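Local coordinates for protein aminotransferase (Bacillus subtilis, PDB 6L1O) that acts as a pyridoxal-phosphate-dependent aminotransferase in the biosynthesis of the nonribosomally made dipeptide antibiotic bacilysin, at residues 301-305 against 368-374; 311-315 against 381-385; 336-341 against 354-358; 351-355 against 365-369. All coordinates share one frame. Numbering follows the deposited sequence.

How the contacts relate
Four contacts illustrate how a small domain is assembled around a short antiparallel sheet, its chemistry shifting with depth. Contact 4 is the buried one: backbone pairing of 353-354 with 365-369, close to the cofactor. Contact 3 shares Pro354 and Gly355 with it and moves to the partly buried start of helix 337-348, where a carboxylate and a serine hydroxyl do the bonding. Contacts 1 and 2, both partly buried, with contact 2 farthest from the chain's centre, pack helix 289-313 on the chain leaving strand 365-369 and on helix 374-385; apolar cores are edged there by arginine or glutamine bonds. Trp315 of contact 2 touches Ile368, Val366 and Phe340, so its indole joins the helical layer to the sheet.

Contact 1 (301-305 against 368-374); sequences RIDFF and ISMVSKQ
Residues 301-305 form regular helix within helix 289-313, with Phe305 N bonded to Arg301 O at 2.8 Å. Across from it the chain leaves strand 365-369: Ile368 and Ser369 are extended, Met370 and Val371 break away with psi of 33° and 48°, Ser372 is extended again, and Lys373 takes the N-cap position of helix 374-385. The backbones come nearest at Arg301 and Met370, whose CA atoms are 6.3 Å apart. Arg301, with chi1 m and the rest of its chain fully extended, runs along this turn and donates from NH1 to Met370 O (3.1 Å), while the carbonyl of Ser372 lies over one face of the guanidinium; NH1 also makes a salt bridge to Asp43. Met370, m at chi1 and chi2, fills the space between this turn and the helix. Its CG meets Ile302 CG1 at 3.7 Å, and its CE sits over the face of the Phe305 ring, 3.8 Å from the centroid, with SD obliquely placed at 4.4 Å from the same centroid. Phe305, t at chi1, reaches on to Ile368, CZ to CG2 3.8 Å. At the margin Phe304 CZ lies 4.0 Å from Gln374 CG. The result is a Met-aromatic contact where helix 289-313 packs on the end of strand 365-369 and the connection to helix 374-385, in the small domain of a class I aminotransferase.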
# COMPACT_ATOMS: atom_id res chain seq x y z
N ARG B 301 -19.96 -0.63 27.54
CA ARG B 301 -20.12 -2.00 27.05
C ARG B 301 -19.30 -2.93 27.93
O ARG B 301 -19.77 -3.97 28.31
CB ARG B 301 -19.68 -2.13 25.58
CG ARG B 301 -20.66 -1.50 24.62
CD ARG B 301 -20.12 -1.50 23.21
NE ARG B 301 -21.05 -0.86 22.27
CZ ARG B 301 -20.84 -0.73 20.98
NH1 ARG B 301 -19.74 -1.25 20.40
NH2 ARG B 301 -21.75 -0.18 20.23
N ILE B 302 -18.08 -2.52 28.26
CA ILE B 302 -17.20 -3.27 29.14
C ILE B 302 -17.84 -3.50 30.50
O ILE B 302 -17.89 -4.64 30.99
CB ILE B 302 -15.86 -2.56 29.31
CG1 ILE B 302 -15.03 -2.73 28.03
CG2 ILE B 302 -15.10 -3.11 30.52
CD1 ILE B 302 -13.86 -1.75 27.98
N ASP B 303 -18.37 -2.44 31.09
CA ASP B 303 -19.04 -2.54 32.38
C ASP B 303 -20.29 -3.43 32.32
O ASP B 303 -20.46 -4.33 33.17
CB ASP B 303 -19.38 -1.17 32.90
CG ASP B 303 -18.15 -0.39 33.33
OD1 ASP B 303 -17.00 -0.89 33.21
OD2 ASP B 303 -18.31 0.76 33.78
N PHE B 304 -21.15 -3.18 31.34
CA PHE B 304 -22.33 -4.02 31.08
C PHE B 304 -22.00 -5.51 30.91
O PHE B 304 -22.64 -6.39 31.56
CB PHE B 304 -23.04 -3.54 29.85
CG PHE B 304 -24.19 -4.41 29.41
CD1 PHE B 304 -25.42 -4.37 30.10
CD2 PHE B 304 -24.07 -5.27 28.33
CE1 PHE B 304 -26.49 -5.16 29.68
CE2 PHE B 304 -25.11 -6.07 27.92
CZ PHE B 304 -26.33 -6.00 28.60
N PHE B 305 -21.06 -5.80 30.01
CA PHE B 305 -20.67 -7.13 29.66
C PHE B 305 -20.01 -7.89 30.80
O PHE B 305 -20.32 -9.06 31.04
CB PHE B 305 -19.67 -7.09 28.47
CG PHE B 305 -19.24 -8.45 27.99
CD1 PHE B 305 -20.10 -9.24 27.19
CD2 PHE B 305 -18.01 -8.95 28.33
CE1 PHE B 305 -19.70 -10.49 26.74
CE2 PHE B 305 -17.61 -10.21 27.90
CZ PHE B 305 -18.43 -10.97 27.11
N ILE B 368 -11.93 -10.98 23.85
CA ILE B 368 -13.35 -10.77 23.59
C ILE B 368 -13.54 -9.29 23.30
O ILE B 368 -13.09 -8.46 24.07
CB ILE B 368 -14.24 -11.18 24.81
CG1 ILE B 368 -13.95 -12.61 25.28
CG2 ILE B 368 -15.73 -11.05 24.49
CD1 ILE B 368 -14.84 -13.05 26.45
N SER B 369 -14.09 -8.96 22.15
CA SER B 369 -14.05 -7.54 21.77
C SER B 369 -15.39 -6.91 21.99
O SER B 369 -16.42 -7.54 21.74
CB SER B 369 -13.62 -7.35 20.33
OG SER B 369 -14.33 -8.23 19.54
N MET B 370 -15.36 -5.66 22.36
CA MET B 370 -16.58 -4.96 22.74
C MET B 370 -17.03 -4.03 21.58
O MET B 370 -17.62 -2.99 21.82
CB MET B 370 -16.36 -4.17 23.97
CG MET B 370 -15.99 -4.97 25.20
SD MET B 370 -17.32 -5.97 25.82
CE MET B 370 -16.87 -7.56 25.18
N VAL B 371 -16.77 -4.45 20.36
CA VAL B 371 -17.24 -3.73 19.15
C VAL B 371 -18.53 -4.35 18.62
O VAL B 371 -18.67 -4.61 17.44
CB VAL B 371 -16.14 -3.67 18.03
CG1 VAL B 371 -15.02 -2.75 18.44
CG2 VAL B 371 -15.64 -5.05 17.62
N SER B 372 -19.48 -4.59 19.51
CA SER B 372 -20.77 -5.06 19.15
C SER B 372 -21.83 -4.38 20.02
O SER B 372 -21.57 -3.96 21.20
CB SER B 372 -20.84 -6.58 19.33
OG SER B 372 -20.24 -7.27 18.27
N LYS B 373 -23.03 -4.32 19.47
CA LYS B 373 -24.13 -3.60 20.15
C LYS B 373 -24.56 -4.33 21.45
O LYS B 373 -24.38 -5.53 21.58
CB LYS B 373 -25.30 -3.46 19.16
CG LYS B 373 -26.05 -4.76 18.87
CD LYS B 373 -27.04 -4.69 17.70
CE LYS B 373 -26.31 -4.66 16.36
NZ LYS B 373 -27.21 -4.85 15.20
N GLN B 374 -25.17 -3.59 22.38
CA GLN B 374 -25.61 -4.15 23.68
C GLN B 374 -26.32 -5.52 23.60
O GLN B 374 -26.01 -6.45 24.35
CB GLN B 374 -26.53 -3.14 24.39
CG GLN B 374 -27.47 -3.77 25.44
CD GLN B 374 -28.46 -2.76 26.03
OE1 GLN B 374 -28.09 -1.65 26.34
NE2 GLN B 374 -29.73 -3.15 26.17

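Contact 2 (311-315 against 381-385); sequences KELGW and VTRIQ
This is a helix-to-helix contact at the outer end of the small domain, where the last turn of helix 289-313 meets helix 374-385; the centre of the contact lies about 28 Å from the centre of the chain. Residues 311-313 widen into a pi-type turn, and Gly314, with phi 69° and psi 24°, takes the chain out of the helix; residues 381-385 belong to helix 374-385, Gln385 N bonding to Val381 O at 2.9 Å. Leu313 and Gln385 have the closest CA atoms, 5.8 Å apart. Leu313, m at chi1 and t at chi2, inserts between residues one turn apart: its CG is 4.0 Å from Val381 CG1, and its CD2 is 3.8 Å from Ile384 CG2 and 3.9 Å from Gln385 CB. Such apolar packing of two helices beside a small antiparallel sheet belongs to the C-terminal part of the class I aminotransferase fold. Trp315, t at chi1, turns the edge of its indole to Ile384 (CZ3 to CD1 4.4 Å), bonds through NE1 to the carbonyl of Glu329 and stacks on Phe391. On the solvent side Glu312 CB touches Val381 CG1 at 3.7 Å, and Gln385 NE2 donates to both Glu312 OE1 (2.8 Å) and Glu312 O (3.2 Å).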
# COMPACT_ATOMS: atom_id res chain seq x y z
N LYS B 311 -22.62 -12.25 36.81
CA LYS B 311 -23.93 -12.58 37.34
C LYS B 311 -24.52 -13.81 36.71
O LYS B 311 -25.04 -14.67 37.45
CB LYS B 311 -24.95 -11.42 37.18
N GLU B 312 -24.48 -13.89 35.38
CA GLU B 312 -25.18 -14.92 34.65
C GLU B 312 -24.39 -16.22 34.51
O GLU B 312 -24.95 -17.32 34.52
CB GLU B 312 -25.62 -14.44 33.29
CG GLU B 312 -26.62 -13.29 33.33
CD GLU B 312 -27.91 -13.62 34.07
OE1 GLU B 312 -28.59 -14.61 33.68
OE2 GLU B 312 -28.25 -12.90 35.03
N LEU B 313 -23.10 -16.09 34.33
CA LEU B 313 -22.24 -17.27 34.01
C LEU B 313 -21.36 -17.64 35.17
O LEU B 313 -20.80 -18.75 35.16
CB LEU B 313 -21.38 -16.99 32.79
CG LEU B 313 -22.07 -16.56 31.53
CD1 LEU B 313 -21.05 -16.16 30.46
CD2 LEU B 313 -22.99 -17.65 31.02
N GLY B 314 -21.18 -16.74 36.13
CA GLY B 314 -20.11 -16.92 37.12
C GLY B 314 -18.71 -16.77 36.53
O GLY B 314 -17.74 -17.28 37.08
N TRP B 315 -18.61 -16.04 35.41
CA TRP B 315 -17.32 -15.82 34.70
C TRP B 315 -16.72 -14.46 35.08
O TRP B 315 -17.12 -13.43 34.54
CB TRP B 315 -17.53 -15.91 33.19
CG TRP B 315 -16.27 -16.07 32.36
CD1 TRP B 315 -14.99 -16.20 32.83
CD2 TRP B 315 -16.20 -16.20 30.96
NE1 TRP B 315 -14.12 -16.38 31.78
CE2 TRP B 315 -14.84 -16.40 30.62
CE3 TRP B 315 -17.15 -16.16 29.92
CZ2 TRP B 315 -14.41 -16.53 29.32
CZ3 TRP B 315 -16.70 -16.29 28.60
CH2 TRP B 315 -15.35 -16.48 28.33
N VAL B 381 -24.00 -13.83 26.08
CA VAL B 381 -24.10 -14.38 27.43
C VAL B 381 -25.28 -15.38 27.55
O VAL B 381 -25.11 -16.47 28.13
CB VAL B 381 -24.22 -13.30 28.48
CG1 VAL B 381 -24.55 -13.90 29.84
CG2 VAL B 381 -22.94 -12.50 28.55
N THR B 382 -26.42 -15.02 26.98
CA THR B 382 -27.59 -15.92 26.97
C THR B 382 -27.30 -17.29 26.39
O THR B 382 -27.74 -18.33 26.93
CB THR B 382 -28.77 -15.30 26.22
OG1 THR B 382 -29.19 -14.15 26.94
CG2 THR B 382 -29.97 -16.29 26.09
N ARG B 383 -26.56 -17.32 25.30
CA ARG B 383 -26.23 -18.57 24.63
C ARG B 383 -25.25 -19.42 25.42
O ARG B 383 -25.41 -20.64 25.50
CB ARG B 383 -25.70 -18.32 23.23
CG ARG B 383 -26.71 -17.69 22.29
CD ARG B 383 -26.07 -17.48 20.97
NE ARG B 383 -26.94 -16.86 20.01
CZ ARG B 383 -26.67 -16.77 18.72
NH1 ARG B 383 -25.51 -17.26 18.25
NH2 ARG B 383 -27.53 -16.16 17.93
N ILE B 384 -24.27 -18.77 26.03
CA ILE B 384 -23.26 -19.47 26.78
C ILE B 384 -23.83 -20.04 28.07
O ILE B 384 -23.38 -21.09 28.55
CB ILE B 384 -22.05 -18.56 27.05
CG1 ILE B 384 -21.33 -18.27 25.73
CG2 ILE B 384 -21.08 -19.18 28.05
CD1 ILE B 384 -20.01 -17.45 25.91
N GLN B 385 -24.79 -19.34 28.66
CA GLN B 385 -25.45 -19.81 29.85
C GLN B 385 -26.00 -21.24 29.71
O GLN B 385 -25.90 -22.02 30.64
CB GLN B 385 -26.57 -18.88 30.25
CG GLN B 385 -26.94 -19.03 31.71
CD GLN B 385 -28.03 -18.05 32.06
OE1 GLN B 385 -29.03 -17.95 31.34
NE2 GLN B 385 -27.84 -17.29 33.14

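Contact 3 (336-341 against 354-358); sequences TSHQFS and PGEIF
In the small domain of this class I aminotransferase fold, the capped start of helix 337-348 is tied to the loop of the 353-354/365-369 hairpin by the carboxylate of Glu356. Thr336 (phi -131°, psi 165°) is the N-cap, and Ser337 to Ser341 are helical. Across from them Pro354 ends its strand and 355-358 coil into a 3-10 segment, with Ile357 N bonded to Pro354 O (3.1 Å) and Phe358 N to Gly355 O (3.0 Å). Ser337 and Pro354 have CA atoms only 4.9 Å apart.

The capping itself is weak: Gln339 N donates to Thr336 OG1 at 3.4 Å. Glu356, chi1 p and chi2 t, reaches over the end of the helix, so that its OE2 accepts from His338 N (3.0 Å), an amide of the first turn, and from Ser337 OG (2.6 Å). The hydroxyl of Ser337, chi1 p, is used twice, since OG also accepts from Glu356 N at 3.1 Å; side chain and backbone of one glutamate thus close on one serine. Pro354 fills the space beside this network, with its CB 3.3 Å from Ser341 OG. The same CB makes a CH-pi contact over the face of the His338 ring, 4.1 Å from the ring centroid.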
# COMPACT_ATOMS: atom_id res chain seq x y z
N THR B 336 -6.53 -25.81 26.55
CA THR B 336 -6.08 -24.68 25.76
C THR B 336 -7.20 -23.79 25.26
O THR B 336 -8.33 -24.20 25.21
CB THR B 336 -5.29 -25.09 24.52
OG1 THR B 336 -6.19 -25.64 23.56
CG2 THR B 336 -4.14 -26.05 24.88
N SER B 337 -6.81 -22.60 24.80
CA SER B 337 -7.75 -21.60 24.34
C SER B 337 -8.42 -22.01 23.07
O SER B 337 -9.60 -21.70 22.89
CB SER B 337 -7.03 -20.24 24.20
OG SER B 337 -6.01 -20.32 23.20
N HIS B 338 -7.70 -22.69 22.18
CA HIS B 338 -8.27 -23.13 20.89
C HIS B 338 -9.39 -24.14 21.13
O HIS B 338 -10.36 -24.14 20.41
CB HIS B 338 -7.23 -23.72 19.93
CG HIS B 338 -6.69 -22.75 18.91
ND1 HIS B 338 -5.36 -22.37 18.88
CD2 HIS B 338 -7.30 -22.08 17.90
CE1 HIS B 338 -5.16 -21.52 17.88
NE2 HIS B 338 -6.33 -21.30 17.29
N GLN B 339 -9.23 -24.98 22.15
CA GLN B 339 -10.22 -25.99 22.53
C GLN B 339 -11.52 -25.30 23.10
O GLN B 339 -12.67 -25.67 22.77
CB GLN B 339 -9.57 -26.90 23.57
CG GLN B 339 -10.40 -28.01 24.11
CD GLN B 339 -9.62 -28.83 25.11
OE1 GLN B 339 -8.36 -28.80 25.13
NE2 GLN B 339 -10.35 -29.60 25.96
N PHE B 340 -11.31 -24.32 23.96
CA PHE B 340 -12.43 -23.53 24.53
C PHE B 340 -13.16 -22.69 23.47
O PHE B 340 -14.40 -22.74 23.41
CB PHE B 340 -11.93 -22.64 25.63
CG PHE B 340 -13.01 -21.81 26.28
CD1 PHE B 340 -14.10 -22.42 26.89
CD2 PHE B 340 -12.92 -20.44 26.30
CE1 PHE B 340 -15.08 -21.65 27.48
CE2 PHE B 340 -13.88 -19.66 26.89
CZ PHE B 340 -14.97 -20.27 27.49
N SER B 341 -12.42 -21.98 22.64
CA SER B 341 -13.03 -21.16 21.56
C SER B 341 -13.74 -22.05 20.56
O SER B 341 -14.82 -21.74 20.09
CB SER B 341 -12.05 -20.20 20.90
OG SER B 341 -10.97 -20.85 20.22
N PRO B 354 -9.08 -17.07 20.32
CA PRO B 354 -8.28 -17.85 21.26
C PRO B 354 -6.97 -17.17 21.52
O PRO B 354 -6.35 -16.64 20.60
CB PRO B 354 -8.11 -19.23 20.55
CG PRO B 354 -8.32 -18.94 19.11
CD PRO B 354 -9.19 -17.73 18.99
N GLY B 355 -6.58 -17.10 22.80
CA GLY B 355 -5.45 -16.34 23.21
C GLY B 355 -4.15 -16.80 22.58
O GLY B 355 -3.23 -16.04 22.42
N GLU B 356 -4.08 -18.05 22.22
CA GLU B 356 -2.83 -18.56 21.64
C GLU B 356 -2.54 -18.08 20.25
O GLU B 356 -1.42 -18.17 19.79
CB GLU B 356 -2.74 -20.07 21.75
CG GLU B 356 -3.81 -20.85 21.07
CD GLU B 356 -3.87 -22.27 21.67
OE1 GLU B 356 -3.03 -23.13 21.27
OE2 GLU B 356 -4.71 -22.52 22.57
N ILE B 357 -3.50 -17.43 19.58
CA ILE B 357 -3.11 -16.84 18.34
C ILE B 357 -2.17 -15.65 18.55
O ILE B 357 -1.45 -15.24 17.63
CB ILE B 357 -4.28 -16.46 17.41
CG1 ILE B 357 -4.96 -15.24 17.86
CG2 ILE B 357 -5.24 -17.62 17.22
CD1 ILE B 357 -4.71 -14.09 16.97
N PHE B 358 -2.15 -15.12 19.77
CA PHE B 358 -1.21 -14.05 20.14
C PHE B 358 0.13 -14.58 20.68
O PHE B 358 1.00 -13.79 21.02
CB PHE B 358 -1.87 -13.15 21.18
CG PHE B 358 -3.20 -12.60 20.73
CD1 PHE B 358 -3.25 -11.50 19.90
CD2 PHE B 358 -4.39 -13.21 21.11
CE1 PHE B 358 -4.46 -11.02 19.44
CE2 PHE B 358 -5.60 -12.73 20.67
CZ PHE B 358 -5.62 -11.65 19.81

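Contact 4 (351-355 against 365-369); sequences VVTPG and HVRIS
Two strands run antiparallel here, their short end-to-end directions 143° apart. Thr353 and Arg367 form a hydrogen-bonded pair (CA to CA 5.0 Å), Thr353 N donating to Arg367 O at 3.0 Å and Arg367 N to Thr353 O at 2.8 Å; Pro354 and Val366 follow as a non-hydrogen-bonded pair, 4.6 Å between CA atoms. Gly355 N then bonds to His365 O (2.8 Å) as the chain turns into a 3-10 segment, so close that an ideal CB on Gly355 would stand 2.4 Å from His365 O and clash.

Thr353 and Arg367 share one face. Arg367, t at chi1 and chi2, bends at chi3 (p), and its NH2 gives a weak bond to OG1 of Thr353 (chi1 m) at 3.4 Å; its stronger partner is Asn178, a cofactor-binding residue, reached by NH1. This hairpin and the strand 325-329 beside it make the three-stranded sheet of the small domain, and in class I aminotransferases an arginine of this strand receives the substrate carboxylate, a role consistent with the Arg367 side chain lying about 5 Å from the bound pyridoxal phosphate. The other face carries Pro354 and Val366, which pack against helix 337-348. Val352, chi1 m, adds apolar contacts, CG2 to Val366 CB 3.8 Å and CG1 to Ile368 CG1 3.9 Å.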
# COMPACT_ATOMS: atom_id res chain seq x y z
N VAL B 351 -18.23 -16.41 18.59
CA VAL B 351 -16.80 -16.31 18.31
C VAL B 351 -16.10 -15.46 19.31
O VAL B 351 -16.46 -14.28 19.51
CB VAL B 351 -16.54 -15.76 16.90
CG1 VAL B 351 -15.01 -15.61 16.64
CG2 VAL B 351 -17.18 -16.65 15.88
N VAL B 352 -15.13 -16.05 19.99
CA VAL B 352 -14.07 -15.32 20.73
C VAL B 352 -12.69 -15.64 20.10
O VAL B 352 -12.57 -16.65 19.41
CB VAL B 352 -14.06 -15.62 22.22
CG1 VAL B 352 -15.40 -15.24 22.84
CG2 VAL B 352 -13.75 -17.08 22.48
N THR B 353 -11.69 -14.81 20.33
CA THR B 353 -10.38 -15.08 19.76
C THR B 353 -9.58 -15.91 20.74
O THR B 353 -9.37 -15.48 21.86
CB THR B 353 -9.60 -13.80 19.46
OG1 THR B 353 -10.45 -12.82 18.90
CG2 THR B 353 -8.43 -14.10 18.48
N PRO B 354 -9.08 -17.07 20.32
CA PRO B 354 -8.28 -17.85 21.26
C PRO B 354 -6.97 -17.17 21.52
O PRO B 354 -6.35 -16.64 20.60
CB PRO B 354 -8.11 -19.23 20.55
CG PRO B 354 -8.32 -18.94 19.11
CD PRO B 354 -9.19 -17.73 18.99
N GLY B 355 -6.58 -17.10 22.80
CA GLY B 355 -5.45 -16.34 23.21
C GLY B 355 -4.15 -16.80 22.58
O GLY B 355 -3.23 -16.04 22.42
N HIS B 365 -6.23 -17.98 27.92
CA HIS B 365 -7.18 -16.85 27.84
C HIS B 365 -7.83 -16.82 26.48
O HIS B 365 -7.36 -17.44 25.52
CB HIS B 365 -6.46 -15.51 28.04
CG HIS B 365 -6.01 -15.27 29.43
ND1 HIS B 365 -4.87 -15.86 29.95
CD2 HIS B 365 -6.52 -14.50 30.41
CE1 HIS B 365 -4.72 -15.49 31.20
NE2 HIS B 365 -5.68 -14.63 31.49
N VAL B 366 -8.92 -16.06 26.39
CA VAL B 366 -9.52 -15.72 25.13
C VAL B 366 -9.63 -14.18 25.10
O VAL B 366 -9.77 -13.53 26.17
CB VAL B 366 -10.86 -16.40 24.86
CG1 VAL B 366 -10.69 -17.89 24.64
CG2 VAL B 366 -11.89 -16.14 25.97
N ARG B 367 -9.59 -13.60 23.91
CA ARG B 367 -9.82 -12.16 23.72
C ARG B 367 -11.25 -11.93 23.23
O ARG B 367 -11.72 -12.59 22.30
CB ARG B 367 -8.85 -11.57 22.70
CG ARG B 367 -8.83 -10.04 22.73
CD ARG B 367 -8.15 -9.47 21.49
NE ARG B 367 -8.88 -9.77 20.31
CZ ARG B 367 -8.59 -9.38 19.08
NH1 ARG B 367 -7.49 -8.68 18.84
NH2 ARG B 367 -9.41 -9.71 18.09
N ILE B 368 -11.93 -10.98 23.85
CA ILE B 368 -13.35 -10.77 23.59
C ILE B 368 -13.54 -9.29 23.30
O ILE B 368 -13.09 -8.46 24.07
CB ILE B 368 -14.24 -11.18 24.81
CG1 ILE B 368 -13.95 -12.61 25.28
CG2 ILE B 368 -15.73 -11.05 24.49
CD1 ILE B 368 -14.84 -13.05 26.45
N SER B 369 -14.09 -8.96 22.15
CA SER B 369 -14.05 -7.54 21.77
C SER B 369 -15.39 -6.91 21.99
O SER B 369 -16.42 -7.54 21.74
CB SER B 369 -13.62 -7.35 20.33
OG SER B 369 -14.33 -8.23 19.54